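Local coordinates for ancylostoma secreted protein 1 (Necator americanus, PDB 3NT8) that is probably associated with the transition to parasitism by infective hookworm larvae, as a secreted protein built from two CAP domains, at residues Q80-A85 against A94-V99; C162-K165 against K170-V173; S251-L256 against A269-M274. One frame throughout, in Å; residues are numbered along the deposited sequence.

Contact 1 of 3, residues Q80-A85 against A94-V99; sequences QQLQDA and AGIQGV
Ile96 meets Gln81 and Leu82 by van der Waals contact alone; no hydrogen bond passes between 80-85 and 94-99. The two branches of Ile96 work on different partners. Its methyl CG2 rests on the flat face of the Gln81 amide, directly over the carbonyl carbon, 3.5 Å from Gln81 CD to Ile96 CG2. Gln81 is reached because its CG lies anti to the backbone N (chi1 -166°) and the chain runs on extended, laying its amide alongside the isoleucine; the flat amide gives the methyl a broad surface, and its polar atoms suit a partly exposed position.

The purely apolar contacts lie on the other branch and beyond. Ile96 CD1 goes to the helix backbone, 3.7 Å from Leu82 CA. Ile96 CD1 also meets Leu82 CD1 at 4.0 Å, the two side chains crossing at about a right angle. Farther along, Ala85 CB and Ala94 CB touch methyl to methyl at 3.9 Å, small residues that let helix and loop come close.

No polar contact bridges the two segments. One turn apart on the helix, Gln80 NE2 donates to Asp84 OD1 (3.2 Å, 139° at the hydrogen), approaching from above the carboxylate plane. Ala94 N bonds Gln101 OE1, outside both segments. The loop backbone makes a type II turn from Ile96 to Val99, with Gly98 at the third position, where positive phi favours glycine.

Beneath the contact lies the sheet: Leu82 packs on Ser174 and Ile176 of strand 170-177, Val99 also on Ile176, so helix 76-85 and the loop leading into strand 100-107 share one floor.

Contact 2 of 3, residues C162-K165 against K170-V173; sequences CAYK and KLAV
Lys165 and Ala172 form a hydrogen-bonded antiparallel pair. Lys165 N donates to Ala172 O at 2.9 Å, and Ala172 N returns a bond to Lys165 O at 3.1 Å, the straighter of the two at the hydrogen (169° against 154°). Tyr164 CA approaches Ala172 O to 3.1 Å, which adds a weaker CA-H...O contact beside the true hydrogen bond.

Tyr164 and Val173 form the adjacent non-hydrogen-bonded pair, on the other face of the sheet from Lys165 and Ala172. Tyr164 CB lies 3.8 Å from Val173 CG2 and 4.0 Å from Leu171 CD1, which makes it the point where two branched residues converge; Leu171 CD1 also reaches Lys165 O, at 3.6 Å. The tyrosine ring leads off because CG sits between the backbone N and the carbonyl carbon (chi1 57°), which carries the hydroxyl to Asp36 on helix 34-52. Branched, apolar Val173 suits this buried face, where it packs on Phe40 of that helix.

Farther out, the disulfide from Cys162 to Cys175 ties the same two strands covalently. On the face of Lys165 and Ala172, Lys165 NZ bonds Gln87 OE1. Leu171 pairs through its backbone with Trp106, joining strand 100-107. The antiparallel hairpin of strands 159-167 and 170-177 is the centre of the CAP fold, an alpha-beta-alpha sandwich with helices packed on both faces of the sheet.

Contact 3 of 3, residues S251-L256 against A269-M274; sequences SVARGL and AKMLKM
Met271 leaves the loop pointing toward the end of helix 235-253, and its CB is the first atom to touch it, 4.0 Å from Ala253 CB. A methyl at this helical position is short enough to let the loop backbone come near, the two CA atoms being 6.5 Å apart. From CB the chain continues with CG anti to the backbone N (chi1 -175°), and then turns at both following torsions (chi2 74°, chi3 63°). CG and SD make no close contact with the helix end; the two bends bring the tip CE round to 3.8 Å from Val252 CG1, with the two side chains crossing at about a right angle. An unbranched, flexible methionine suits a place where the reach must curl, while Val252 offers a compact methyl to receive it.

The helix ends just beyond these two residues in a Schellman motif. Leu256 N returns to Ser251 O at 3.0 Å, and Gly255 N makes a weak bond to Val252 O at 3.3 Å; Gly255, with positive phi, is the C-prime residue, a conformation glycine adopts easily.

Around the methionine, Leu420 and Arg249 also pack on its side chain, and its backbone bonds Cys421, which is in the disulfide with Cys408. Ala253 bonds Ala268 through its backbone, directly before the loop segment.

Followed from the N terminus, the three contacts come in series: none nests in or crosses another. Contact 1 closes the loop after helix 76-85, and contact 2 closes the tight hairpin of strands 159-167 and 170-177. These two share the first CAP domain and touch: Gln83 NE2 lies 3.1 Å from Tyr164 O, probably as a hydrogen bond, while Leu82 packs on Cys162, joining helix to sheet. Contact 3 closes the connection between helix 235-253 and strand 275-276 in the second CAP domain. Its centre lies about 43 Å from that of contact 1 and 51 Å from that of contact 2, across the centre of the chain.

Contact 1 of 3, residues Q80-A85 against A94-V99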
ATOM      1  N   GLN A  80      -9.601  -0.097  21.842  1.00 17.82           N
ATOM      2  CA  GLN A  80     -10.952  -0.205  22.447  1.00 18.68           C
ATOM      3  C   GLN A  80     -11.865  -0.929  21.509  1.00 18.96           C
ATOM      4  O   GLN A  80     -12.687  -1.742  21.927  1.00 20.62           O
ATOM      5  CB  GLN A  80     -11.527   1.193  22.761  1.00 20.70           C
ATOM      6  CG  GLN A  80     -12.983   1.151  23.375  1.00 21.95           C
ATOM      7  CD  GLN A  80     -13.002   0.586  24.800  1.00 25.77           C
ATOM      8  OE1 GLN A  80     -12.328   1.092  25.695  1.00 23.36           O
ATOM      9  NE2 GLN A  80     -13.773  -0.492  24.996  1.00 28.72           N
ATOM     10  N   GLN A  81     -11.767  -0.597  20.229  1.00 18.69           N
ATOM     11  CA  GLN A  81     -12.605  -1.250  19.252  1.00 21.14           C
ATOM     12  C   GLN A  81     -12.349  -2.755  19.179  1.00 19.86           C
ATOM     13  O   GLN A  81     -13.278  -3.524  19.131  1.00 21.81           O
ATOM     14  CB  GLN A  81     -12.458  -0.581  17.870  1.00 21.56           C
ATOM     15  CG  GLN A  81     -13.550  -0.999  16.933  1.00 29.20           C
ATOM     16  CD  GLN A  81     -13.667  -0.126  15.687  1.00 33.25           C
ATOM     17  OE1 GLN A  81     -12.874   0.819  15.474  1.00 36.02           O
ATOM     18  NE2 GLN A  81     -14.672  -0.434  14.862  1.00 32.21           N
ATOM     19  N   LEU A  82     -11.084  -3.149  19.192  1.00 18.84           N
ATOM     20  CA  LEU A  82     -10.731  -4.535  19.143  1.00 18.35           C
ATOM     21  C   LEU A  82     -11.200  -5.260  20.433  1.00 19.05           C
ATOM     22  O   LEU A  82     -11.675  -6.416  20.384  1.00 17.61           O
ATOM     23  CB  LEU A  82      -9.226  -4.682  18.944  1.00 18.63           C
ATOM     24  CG  LEU A  82      -8.639  -6.071  19.089  1.00 15.28           C
ATOM     25  CD1 LEU A  82      -9.235  -6.911  18.015  1.00 21.97           C
ATOM     26  CD2 LEU A  82      -7.149  -6.043  18.937  1.00 19.40           C
ATOM     27  N   GLN A  83     -11.070  -4.565  21.559  1.00 19.63           N
ATOM     28  CA  GLN A  83     -11.499  -5.148  22.826  1.00 21.19           C
ATOM     29  C   GLN A  83     -13.007  -5.472  22.812  1.00 21.48           C
ATOM     30  O   GLN A  83     -13.415  -6.526  23.303  1.00 23.71           O
ATOM     31  CB  GLN A  83     -11.125  -4.243  23.993  1.00 21.22           C
ATOM     32  CG  GLN A  83     -11.573  -4.808  25.343  1.00 20.57           C
ATOM     33  CD  GLN A  83     -10.548  -5.760  25.904  1.00 19.68           C
ATOM     34  OE1 GLN A  83      -9.525  -5.318  26.339  1.00 21.09           O
ATOM     35  NE2 GLN A  83     -10.821  -7.054  25.885  1.00 19.24           N
ATOM     36  N   ASP A  84     -13.803  -4.563  22.252  1.00 22.03           N
ATOM     37  CA  ASP A  84     -15.254  -4.724  22.141  1.00 24.03           C
ATOM     38  C   ASP A  84     -15.638  -5.899  21.242  1.00 24.18           C
ATOM     39  O   ASP A  84     -16.716  -6.467  21.378  1.00 24.99           O
ATOM     40  CB  ASP A  84     -15.918  -3.430  21.634  1.00 24.12           C
ATOM     41  CG  ASP A  84     -15.820  -2.319  22.619  1.00 26.10           C
ATOM     42  OD1 ASP A  84     -15.808  -2.599  23.833  1.00 30.69           O
ATOM     43  OD2 ASP A  84     -15.777  -1.145  22.198  1.00 29.76           O
ATOM     44  N   ALA A  85     -14.730  -6.299  20.353  1.00 25.67           N
ATOM     45  CA  ALA A  85     -15.069  -7.296  19.347  1.00 25.66           C
ATOM     46  C   ALA A  85     -14.766  -8.705  19.772  1.00 26.14           C
ATOM     47  O   ALA A  85     -15.281  -9.661  19.189  1.00 26.18           O
ATOM     48  CB  ALA A  85     -14.421  -6.976  18.029  1.00 25.99           C
ATOM     49  N   ALA A  94     -12.373  -9.953  13.220  1.00 43.53           N
ATOM     50  CA  ALA A  94     -13.339  -9.023  13.780  1.00 42.87           C
ATOM     51  C   ALA A  94     -14.052  -8.215  12.700  1.00 42.73           C
ATOM     52  O   ALA A  94     -15.193  -7.824  12.905  1.00 43.33           O
ATOM     53  CB  ALA A  94     -12.656  -8.100  14.763  1.00 42.41           C
ATOM     54  N   GLY A  95     -13.373  -7.967  11.568  1.00 42.26           N
ATOM     55  CA  GLY A  95     -13.877  -7.093  10.484  1.00 41.34           C
ATOM     56  C   GLY A  95     -13.889  -5.594  10.838  1.00 41.02           C
ATOM     57  O   GLY A  95     -14.699  -4.816  10.288  1.00 41.03           O
ATOM     58  N   ILE A  96     -13.013  -5.185  11.771  1.00 39.16           N
ATOM     59  CA  ILE A  96     -12.813  -3.756  12.102  1.00 37.25           C
ATOM     60  C   ILE A  96     -12.308  -2.900  10.924  1.00 37.40           C
ATOM     61  O   ILE A  96     -11.411  -3.339  10.146  1.00 36.72           O
ATOM     62  CB  ILE A  96     -11.857  -3.570  13.329  1.00 36.90           C
ATOM     63  CG1 ILE A  96     -12.434  -4.291  14.562  1.00 34.99           C
ATOM     64  CG2 ILE A  96     -11.600  -2.062  13.625  1.00 33.63           C
ATOM     65  CD1 ILE A  96     -11.401  -4.699  15.552  1.00 33.05           C
ATOM     66  N   GLN A  97     -12.844  -1.671  10.830  1.00 36.45           N
ATOM     67  CA  GLN A  97     -12.512  -0.791   9.701  1.00 36.67           C
ATOM     68  C   GLN A  97     -11.106  -0.223   9.755  1.00 35.63           C
ATOM     69  O   GLN A  97     -10.604   0.105  10.843  1.00 36.75           O
ATOM     70  CB  GLN A  97     -13.537   0.333   9.497  1.00 37.35           C
ATOM     71  CG  GLN A  97     -13.802   1.260  10.670  1.00 39.81           C
ATOM     72  CD  GLN A  97     -15.260   1.795  10.660  1.00 43.68           C
ATOM     73  OE1 GLN A  97     -16.091   1.405   9.815  1.00 44.18           O
ATOM     74  NE2 GLN A  97     -15.568   2.682  11.609  1.00 42.25           N
ATOM     75  N   GLY A  98     -10.470  -0.137   8.582  1.00 33.00           N
ATOM     76  CA  GLY A  98      -9.194   0.555   8.441  1.00 30.55           C
ATOM     77  C   GLY A  98      -7.940  -0.199   8.868  1.00 28.27           C
ATOM     78  O   GLY A  98      -6.835   0.360   8.829  1.00 27.38           O
ATOM     79  N   VAL A  99      -8.086  -1.470   9.257  1.00 25.69           N
ATOM     80  CA  VAL A  99      -6.982  -2.178   9.909  1.00 23.42           C
ATOM     81  C   VAL A  99      -6.822  -3.635   9.471  1.00 22.74           C
ATOM     82  O   VAL A  99      -7.789  -4.273   9.019  1.00 22.18           O
ATOM     83  CB  VAL A  99      -7.117  -2.132  11.466  1.00 22.60           C
ATOM     84  CG1 VAL A  99      -6.908  -0.663  12.001  1.00 22.49           C
ATOM     85  CG2 VAL A  99      -8.493  -2.759  11.909  1.00 19.33           C
TER

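Contact 2 of 3, residues C162-K165 against K170-V173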
ATOM      1  N   CYS A 162      -3.800  -3.544  20.679  1.00 20.84           N
ATOM      2  CA  CYS A 162      -3.946  -4.955  21.073  1.00 21.32           C
ATOM      3  C   CYS A 162      -4.810  -5.087  22.355  1.00 21.53           C
ATOM      4  O   CYS A 162      -4.876  -4.128  23.152  1.00 20.96           O
ATOM      5  CB  CYS A 162      -2.588  -5.657  21.279  1.00 20.46           C
ATOM      6  SG  CYS A 162      -1.264  -5.473  20.073  1.00 20.60           S
ATOM      7  N   ALA A 163      -5.402  -6.282  22.538  1.00 19.74           N
ATOM      8  CA  ALA A 163      -6.228  -6.631  23.665  1.00 20.53           C
ATOM      9  C   ALA A 163      -6.337  -8.169  23.791  1.00 20.59           C
ATOM     10  O   ALA A 163      -6.191  -8.851  22.790  1.00 22.14           O
ATOM     11  CB  ALA A 163      -7.648  -5.959  23.502  1.00 20.09           C
ATOM     12  N   TYR A 164      -6.501  -8.713  25.009  1.00 20.45           N
ATOM     13  CA  TYR A 164      -6.892 -10.123  25.213  1.00 19.85           C
ATOM     14  C   TYR A 164      -8.247 -10.170  25.963  1.00 20.27           C
ATOM     15  O   TYR A 164      -8.677  -9.163  26.485  1.00 21.08           O
ATOM     16  CB  TYR A 164      -5.823 -10.958  25.913  1.00 19.87           C
ATOM     17  CG  TYR A 164      -5.416 -10.395  27.259  1.00 19.80           C
ATOM     18  CD1 TYR A 164      -6.290 -10.447  28.375  1.00 21.80           C
ATOM     19  CD2 TYR A 164      -4.216  -9.750  27.402  1.00 18.07           C
ATOM     20  CE1 TYR A 164      -5.935  -9.884  29.599  1.00 23.55           C
ATOM     21  CE2 TYR A 164      -3.850  -9.176  28.608  1.00 25.83           C
ATOM     22  CZ  TYR A 164      -4.723  -9.243  29.705  1.00 23.15           C
ATOM     23  OH  TYR A 164      -4.372  -8.668  30.885  1.00 22.93           O
ATOM     24  N   LYS A 165      -8.958 -11.300  25.897  1.00 21.03           N
ATOM     25  CA  LYS A 165     -10.166 -11.542  26.674  1.00 21.84           C
ATOM     26  C   LYS A 165     -10.186 -12.982  27.119  1.00 23.35           C
ATOM     27  O   LYS A 165      -9.996 -13.850  26.291  1.00 23.99           O
ATOM     28  CB  LYS A 165     -11.399 -11.266  25.840  1.00 22.93           C
ATOM     29  CG  LYS A 165     -12.710 -11.335  26.583  1.00 20.88           C
ATOM     30  CD  LYS A 165     -12.872 -10.260  27.634  1.00 16.58           C
ATOM     31  CE  LYS A 165     -14.290 -10.448  28.253  1.00 23.30           C
ATOM     32  NZ  LYS A 165     -14.748  -9.352  29.194  1.00 25.41           N
ATOM     33  N   LYS A 170     -11.016 -20.404  27.670  1.00 26.78           N
ATOM     34  CA  LYS A 170     -10.529 -19.980  26.397  1.00 25.86           C
ATOM     35  C   LYS A 170      -9.960 -18.556  26.502  1.00 24.63           C
ATOM     36  O   LYS A 170     -10.502 -17.713  27.179  1.00 24.93           O
ATOM     37  CB  LYS A 170     -11.671 -20.067  25.366  1.00 25.99           C
ATOM     38  CG  LYS A 170     -11.311 -19.710  23.918  1.00 27.57           C
ATOM     39  CD  LYS A 170     -12.415 -20.244  22.946  1.00 32.84           C
ATOM     40  CE  LYS A 170     -12.011 -20.356  21.441  1.00 34.64           C
ATOM     41  NZ  LYS A 170     -11.455 -19.045  20.901  1.00 34.58           N
ATOM     42  N   LEU A 171      -8.868 -18.294  25.790  1.00 23.76           N
ATOM     43  CA  LEU A 171      -8.230 -16.967  25.800  1.00 22.95           C
ATOM     44  C   LEU A 171      -7.971 -16.517  24.380  1.00 22.16           C
ATOM     45  O   LEU A 171      -7.352 -17.198  23.621  1.00 21.17           O
ATOM     46  CB  LEU A 171      -6.900 -16.994  26.572  1.00 21.60           C
ATOM     47  CG  LEU A 171      -6.070 -15.693  26.560  1.00 22.57           C
ATOM     48  CD1 LEU A 171      -6.673 -14.587  27.408  1.00 17.19           C
ATOM     49  CD2 LEU A 171      -4.713 -15.961  27.071  1.00 23.16           C
ATOM     50  N   ALA A 172      -8.453 -15.345  24.033  1.00 22.10           N
ATOM     51  CA  ALA A 172      -8.140 -14.839  22.716  1.00 21.30           C
ATOM     52  C   ALA A 172      -7.236 -13.618  22.914  1.00 20.78           C
ATOM     53  O   ALA A 172      -7.491 -12.784  23.818  1.00 21.22           O
ATOM     54  CB  ALA A 172      -9.428 -14.486  21.969  1.00 21.42           C
ATOM     55  N   VAL A 173      -6.145 -13.593  22.156  1.00 17.97           N
ATOM     56  CA  VAL A 173      -5.192 -12.492  22.131  1.00 16.51           C
ATOM     57  C   VAL A 173      -5.050 -12.010  20.689  1.00 16.87           C
ATOM     58  O   VAL A 173      -4.923 -12.821  19.799  1.00 17.66           O
ATOM     59  CB  VAL A 173      -3.813 -12.924  22.632  1.00 15.77           C
ATOM     60  CG1 VAL A 173      -2.896 -11.685  22.681  1.00 15.99           C
ATOM     61  CG2 VAL A 173      -3.920 -13.642  24.004  1.00  9.51           C
TER

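Contact 3 of 3, residues S251-L256 against A269-M274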
ATOM      1  N   SER A 251      10.250   6.961 -14.568  1.00 17.62           N
ATOM      2  CA  SER A 251      11.065   5.797 -14.499  1.00 17.19           C
ATOM      3  C   SER A 251      11.018   4.975 -15.765  1.00 17.43           C
ATOM      4  O   SER A 251      12.071   4.547 -16.258  1.00 16.67           O
ATOM      5  CB  SER A 251      10.723   4.947 -13.307  1.00 17.21           C
ATOM      6  OG  SER A 251      11.747   3.963 -13.184  1.00 21.54           O
ATOM      7  N   VAL A 252       9.808   4.734 -16.276  1.00 17.38           N
ATOM      8  CA  VAL A 252       9.650   3.922 -17.473  1.00 17.01           C
ATOM      9  C   VAL A 252      10.203   4.595 -18.717  1.00 17.04           C
ATOM     10  O   VAL A 252      10.740   3.890 -19.572  1.00 18.89           O
ATOM     11  CB  VAL A 252       8.178   3.432 -17.670  1.00 16.33           C
ATOM     12  CG1 VAL A 252       7.393   4.378 -18.489  1.00 18.03           C
ATOM     13  CG2 VAL A 252       8.111   2.067 -18.262  1.00 16.46           C
ATOM     14  N   ALA A 253      10.092   5.918 -18.834  1.00 17.00           N
ATOM     15  CA  ALA A 253      10.605   6.589 -19.995  1.00 17.56           C
ATOM     16  C   ALA A 253      12.129   6.524 -20.071  1.00 18.13           C
ATOM     17  O   ALA A 253      12.672   6.597 -21.140  1.00 20.01           O
ATOM     18  CB  ALA A 253      10.148   8.007 -20.056  1.00 18.08           C
ATOM     19  N   ARG A 254      12.792   6.398 -18.943  1.00 17.96           N
ATOM     20  CA  ARG A 254      14.242   6.449 -18.873  1.00 19.44           C
ATOM     21  C   ARG A 254      14.859   5.065 -18.885  1.00 20.00           C
ATOM     22  O   ARG A 254      16.038   4.931 -18.705  1.00 21.03           O
ATOM     23  CB  ARG A 254      14.702   7.246 -17.653  1.00 17.29           C
ATOM     24  CG  ARG A 254      14.661   8.766 -17.916  1.00 18.83           C
ATOM     25  CD  ARG A 254      14.946   9.502 -16.660  1.00 15.37           C
ATOM     26  NE  ARG A 254      13.970   9.319 -15.588  1.00 17.91           N
ATOM     27  CZ  ARG A 254      14.281   8.817 -14.386  1.00 19.27           C
ATOM     28  NH1 ARG A 254      15.536   8.468 -14.111  1.00 13.35           N
ATOM     29  NH2 ARG A 254      13.364   8.740 -13.419  1.00 17.26           N
ATOM     30  N   GLY A 255      14.034   4.048 -19.116  1.00 21.37           N
ATOM     31  CA  GLY A 255      14.519   2.667 -19.298  1.00 21.34           C
ATOM     32  C   GLY A 255      14.804   1.978 -17.996  1.00 21.47           C
ATOM     33  O   GLY A 255      15.721   1.139 -17.922  1.00 22.23           O
ATOM     34  N   LEU A 256      14.109   2.396 -16.926  1.00 20.16           N
ATOM     35  CA  LEU A 256      14.501   1.865 -15.607  1.00 20.85           C
ATOM     36  C   LEU A 256      13.583   0.788 -15.052  1.00 19.55           C
ATOM     37  O   LEU A 256      13.939   0.139 -14.066  1.00 21.22           O
ATOM     38  CB  LEU A 256      14.728   3.006 -14.601  1.00 19.39           C
ATOM     39  CG  LEU A 256      15.843   3.958 -15.032  1.00 22.66           C
ATOM     40  CD1 LEU A 256      15.778   5.143 -14.027  1.00 25.71           C
ATOM     41  CD2 LEU A 256      17.278   3.372 -15.042  1.00 25.62           C
ATOM     42  N   ALA A 269      10.139   8.033 -26.062  1.00 14.74           N
ATOM     43  CA  ALA A 269      10.540   9.285 -26.746  1.00 15.51           C
ATOM     44  C   ALA A 269       9.675  10.504 -26.429  1.00 17.18           C
ATOM     45  O   ALA A 269      10.159  11.650 -26.529  1.00 16.52           O
ATOM     46  CB  ALA A 269      10.582   9.095 -28.282  1.00 13.50           C
ATOM     47  N   LYS A 270       8.386  10.294 -26.168  1.00 17.00           N
ATOM     48  CA  LYS A 270       7.485  11.437 -25.926  1.00 18.03           C
ATOM     49  C   LYS A 270       6.428  11.182 -24.845  1.00 19.06           C
ATOM     50  O   LYS A 270       5.218  11.323 -25.102  1.00 20.05           O
ATOM     51  CB  LYS A 270       6.806  11.894 -27.233  1.00 18.66           C
ATOM     52  CG  LYS A 270       6.022  10.839 -27.993  1.00 18.05           C
ATOM     53  CD  LYS A 270       5.395  11.455 -29.211  1.00 18.08           C
ATOM     54  CE  LYS A 270       4.458  10.391 -29.816  1.00 27.69           C
ATOM     55  NZ  LYS A 270       3.487   9.786 -28.742  1.00 27.46           N
ATOM     56  N   MET A 271       6.902  10.809 -23.659  1.00 19.25           N
ATOM     57  CA  MET A 271       6.073  10.501 -22.504  1.00 20.34           C
ATOM     58  C   MET A 271       5.609  11.752 -21.820  1.00 21.14           C
ATOM     59  O   MET A 271       6.396  12.459 -21.234  1.00 23.48           O
ATOM     60  CB  MET A 271       6.841   9.622 -21.513  1.00 18.79           C
ATOM     61  CG  MET A 271       5.998   9.149 -20.329  1.00 18.72           C
ATOM     62  SD  MET A 271       4.769   7.838 -20.684  1.00 18.32           S
ATOM     63  CE  MET A 271       5.913   6.529 -21.188  1.00 11.78           C
ATOM     64  N   LEU A 272       4.327  12.035 -21.896  1.00 21.93           N
ATOM     65  CA  LEU A 272       3.805  13.287 -21.371  1.00 22.02           C
ATOM     66  C   LEU A 272       3.647  13.264 -19.836  1.00 22.23           C
ATOM     67  O   LEU A 272       3.333  12.222 -19.215  1.00 20.19           O
ATOM     68  CB  LEU A 272       2.450  13.548 -22.013  1.00 23.46           C
ATOM     69  CG  LEU A 272       2.482  13.841 -23.513  1.00 24.45           C
ATOM     70  CD1 LEU A 272       1.042  13.650 -24.008  1.00 26.14           C
ATOM     71  CD2 LEU A 272       2.981  15.244 -23.776  1.00 20.83           C
ATOM     72  N   LYS A 273       3.885  14.415 -19.227  1.00 21.48           N
ATOM     73  CA  LYS A 273       3.731  14.548 -17.786  1.00 22.39           C
ATOM     74  C   LYS A 273       2.259  14.724 -17.505  1.00 21.81           C
ATOM     75  O   LYS A 273       1.627  15.563 -18.112  1.00 22.00           O
ATOM     76  CB  LYS A 273       4.504  15.783 -17.262  1.00 22.25           C
ATOM     77  CG  LYS A 273       4.527  15.890 -15.714  1.00 21.57           C
ATOM     78  CD  LYS A 273       5.503  17.008 -15.247  1.00 28.40           C
ATOM     79  CE  LYS A 273       5.761  16.939 -13.751  1.00 28.74           C
ATOM     80  NZ  LYS A 273       6.436  18.181 -13.315  1.00 36.07           N
ATOM     81  N   MET A 274       1.716  13.945 -16.579  1.00 21.78           N
ATOM     82  CA  MET A 274       0.292  14.074 -16.238  1.00 22.28           C
ATOM     83  C   MET A 274       0.005  15.290 -15.378  1.00 22.33           C
ATOM     84  O   MET A 274       0.785  15.657 -14.509  1.00 23.20           O
ATOM     85  CB  MET A 274      -0.240  12.822 -15.506  1.00 22.56           C
ATOM     86  CG  MET A 274      -0.458  11.618 -16.391  1.00 20.55           C
ATOM     87  SD  MET A 274      -0.758  10.117 -15.461  1.00 22.19           S
ATOM     88  CE  MET A 274      -1.356   9.107 -16.814  1.00 23.21           C
TER